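Local coordinates for protein nicastrin (Dictyostelium purpureum, PDB 4R12) that probably serves as the substrate-recruiting subunit of gamma-secretase, the complex that cleaves Notch receptors and other membrane proteins within the bilayer, at residues Q289-N294 and C300-R305. Residues are numbered along the deposited sequence; the frame is centred on the assembly and turned at random.
Sequences QCKTYN and CIDPPR
Backbone carbonyls of Thr-292 and Asp-302 each take two N-H groups from across the contact, the signature of classic beta bulges in a short antiparallel pairing. Asp-302 O accepts from Lys-291 N at 2.9 Å and from Thr-292 N at 3.1 Å, both in its carbonyl plane. Thr-292 O receives Ile-301 N at 2.7 Å, nearly end-on to the carbonyl (C=O...N 165°), and Asp-302 N on a lone pair. Thr-292 and Asp-302 thus form a hydrogen-bonded pair, whereas Tyr-293 faces Cys-300 in a non-hydrogen-bonded one, a register shift of one residue.

Beside this ladder the Lys-291 chain, bent at chi3 (-63°), brings its ammonium to the carboxylate of Asp-302; the salt bridge, NZ to OD2 at 3.1 Å, has only weak hydrogen-bond geometry. Next to the same lysine, Pro-303, which follows a cis peptide bond, sets CD 3.5 Å from Gln-289 O.

A disulfide joins Cys-290 to Cys-300 (chi3 100°), tying together the ends of this surface loop, which follows helix 276-287 in the large lobe. Cys-290 SG lies 3.7 Å above the centre of the Tyr-293 ring, which also makes a cation-pi contact with Lys-297. At the far end Asn-294 spends its amide inside the loop, OD1 accepting from Lys-299 N and ND2 bonding Ser-298 OG, while its aliphatic part meets isoleucine: Ile-301 CD1 rests 3.6 Å from Asn-294 CB.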
loop_
_atom_site.group_PDB
_atom_site.type_symbol
_atom_site.label_atom_id
_atom_site.label_comp_id
_atom_site.label_asym_id
_atom_site.label_seq_id
_atom_site.Cartn_x
_atom_site.Cartn_y
_atom_site.Cartn_z
ATOM N N GLN A 289 2.731 -28.119 -2.888
ATOM C CA GLN A 289 2.130 -29.435 -3.026
ATOM C C GLN A 289 1.039 -29.604 -1.971
ATOM O O GLN A 289 1.280 -29.407 -0.780
ATOM C CB GLN A 289 3.192 -30.529 -2.896
ATOM C CG GLN A 289 3.075 -31.605 -3.959
ATOM C CD GLN A 289 4.371 -32.365 -4.157
ATOM O OE1 GLN A 289 5.167 -32.035 -5.036
ATOM N NE2 GLN A 289 4.591 -33.387 -3.336
ATOM N N CYS A 290 -0.171 -29.936 -2.408
ATOM C CA CYS A 290 -1.269 -30.141 -1.472
ATOM C C CYS A 290 -1.329 -31.597 -1.016
ATOM O O CYS A 290 -1.395 -32.507 -1.840
ATOM C CB CYS A 290 -2.602 -29.738 -2.098
ATOM S SG CYS A 290 -4.020 -29.933 -0.986
ATOM N N LYS A 291 -1.312 -31.811 0.297
ATOM C CA LYS A 291 -1.384 -33.158 0.856
ATOM C C LYS A 291 -2.834 -33.607 1.063
ATOM O O LYS A 291 -3.174 -34.769 0.824
ATOM C CB LYS A 291 -0.615 -33.223 2.176
ATOM C CG LYS A 291 0.856 -32.872 2.044
ATOM C CD LYS A 291 1.502 -32.677 3.411
ATOM C CE LYS A 291 0.863 -31.511 4.156
ATOM N NZ LYS A 291 1.508 -31.222 5.477
ATOM N N THR A 292 -3.687 -32.682 1.497
ATOM C CA THR A 292 -5.099 -32.983 1.715
ATOM C C THR A 292 -6.017 -31.954 1.051
ATOM O O THR A 292 -6.029 -30.779 1.430
ATOM C CB THR A 292 -5.427 -33.046 3.219
ATOM O OG1 THR A 292 -4.486 -33.903 3.879
ATOM C CG2 THR A 292 -6.840 -33.571 3.442
ATOM N N TYR A 293 -6.783 -32.407 0.059
ATOM C CA TYR A 293 -7.733 -31.557 -0.657
ATOM C C TYR A 293 -9.110 -31.528 0.013
ATOM O O TYR A 293 -9.455 -32.424 0.782
ATOM C CB TYR A 293 -7.896 -32.041 -2.101
ATOM C CG TYR A 293 -6.685 -31.873 -2.993
ATOM C CD1 TYR A 293 -5.639 -32.782 -2.963
ATOM C CD2 TYR A 293 -6.612 -30.821 -3.895
ATOM C CE1 TYR A 293 -4.539 -32.632 -3.792
ATOM C CE2 TYR A 293 -5.518 -30.666 -4.726
ATOM C CZ TYR A 293 -4.488 -31.573 -4.673
ATOM O OH TYR A 293 -3.402 -31.410 -5.505
ATOM N N ASN A 294 -9.904 -30.505 -0.294
ATOM C CA ASN A 294 -11.304 -30.493 0.123
ATOM C C ASN A 294 -12.135 -31.309 -0.872
ATOM O O ASN A 294 -11.589 -31.830 -1.851
ATOM C CB ASN A 294 -11.835 -29.055 0.256
ATOM C CG ASN A 294 -12.057 -28.365 -1.087
ATOM O OD1 ASN A 294 -11.452 -28.714 -2.098
ATOM N ND2 ASN A 294 -12.929 -27.360 -1.089
ATOM N N CYS A 300 -7.240 -26.456 -0.597
ATOM C CA CYS A 300 -6.329 -27.381 0.081
ATOM C C CYS A 300 -6.494 -27.240 1.584
ATOM O O CYS A 300 -6.407 -26.140 2.123
ATOM C CB CYS A 300 -4.868 -27.137 -0.309
ATOM S SG CYS A 300 -3.721 -28.407 0.332
ATOM N N ILE A 301 -6.739 -28.361 2.252
ATOM C CA ILE A 301 -6.889 -28.364 3.701
ATOM C C ILE A 301 -5.517 -28.274 4.343
ATOM O O ILE A 301 -5.321 -27.576 5.334
ATOM C CB ILE A 301 -7.598 -29.641 4.205
ATOM C CG1 ILE A 301 -8.768 -30.014 3.287
ATOM C CG2 ILE A 301 -8.043 -29.473 5.653
ATOM C CD1 ILE A 301 -9.846 -28.966 3.218
ATOM N N ASP A 302 -4.567 -28.993 3.758
ATOM C CA ASP A 302 -3.231 -29.096 4.320
ATOM C C ASP A 302 -2.159 -29.200 3.236
ATOM O O ASP A 302 -2.111 -30.187 2.508
ATOM C CB ASP A 302 -3.152 -30.304 5.254
ATOM C CG ASP A 302 -1.819 -30.408 5.943
ATOM O OD1 ASP A 302 -1.159 -29.357 6.102
ATOM O OD2 ASP A 302 -1.428 -31.535 6.320
ATOM N N PRO A 303 -1.309 -28.166 3.104
ATOM C CA PRO A 303 -1.382 -26.902 3.848
ATOM C C PRO A 303 -2.543 -26.045 3.352
ATOM O O PRO A 303 -2.955 -26.192 2.207
ATOM C CB PRO A 303 -0.038 -26.234 3.555
ATOM C CG PRO A 303 0.386 -26.803 2.244
ATOM C CD PRO A 303 -0.180 -28.191 2.157
ATOM N N PRO A 304 -3.081 -25.179 4.214
ATOM C CA PRO A 304 -4.298 -24.452 3.842
ATOM C C PRO A 304 -4.089 -23.438 2.720
ATOM O O PRO A 304 -3.214 -22.580 2.797
ATOM C CB PRO A 304 -4.708 -23.754 5.143
ATOM C CG PRO A 304 -3.500 -23.779 6.007
ATOM C CD PRO A 304 -2.710 -24.975 5.623
ATOM N N ARG A 305 -4.891 -23.590 1.669
ATOM C CA ARG A 305 -5.053 -22.588 0.619
ATOM C C ARG A 305 -6.535 -22.508 0.263
ATOM O O ARG A 305 -7.175 -23.521 -0.045
ATOM C CB ARG A 305 -4.232 -22.936 -0.621
ATOM C CG ARG A 305 -2.737 -23.075 -0.375
ATOM C CD ARG A 305 -2.070 -21.735 -0.080
ATOM N NE ARG A 305 -0.615 -21.862 -0.134
ATOM C CZ ARG A 305 0.136 -22.242 0.895
ATOM N NH1 ARG A 305 -0.432 -22.526 2.062
ATOM N NH2 ARG A 305 1.452 -22.347 0.758
#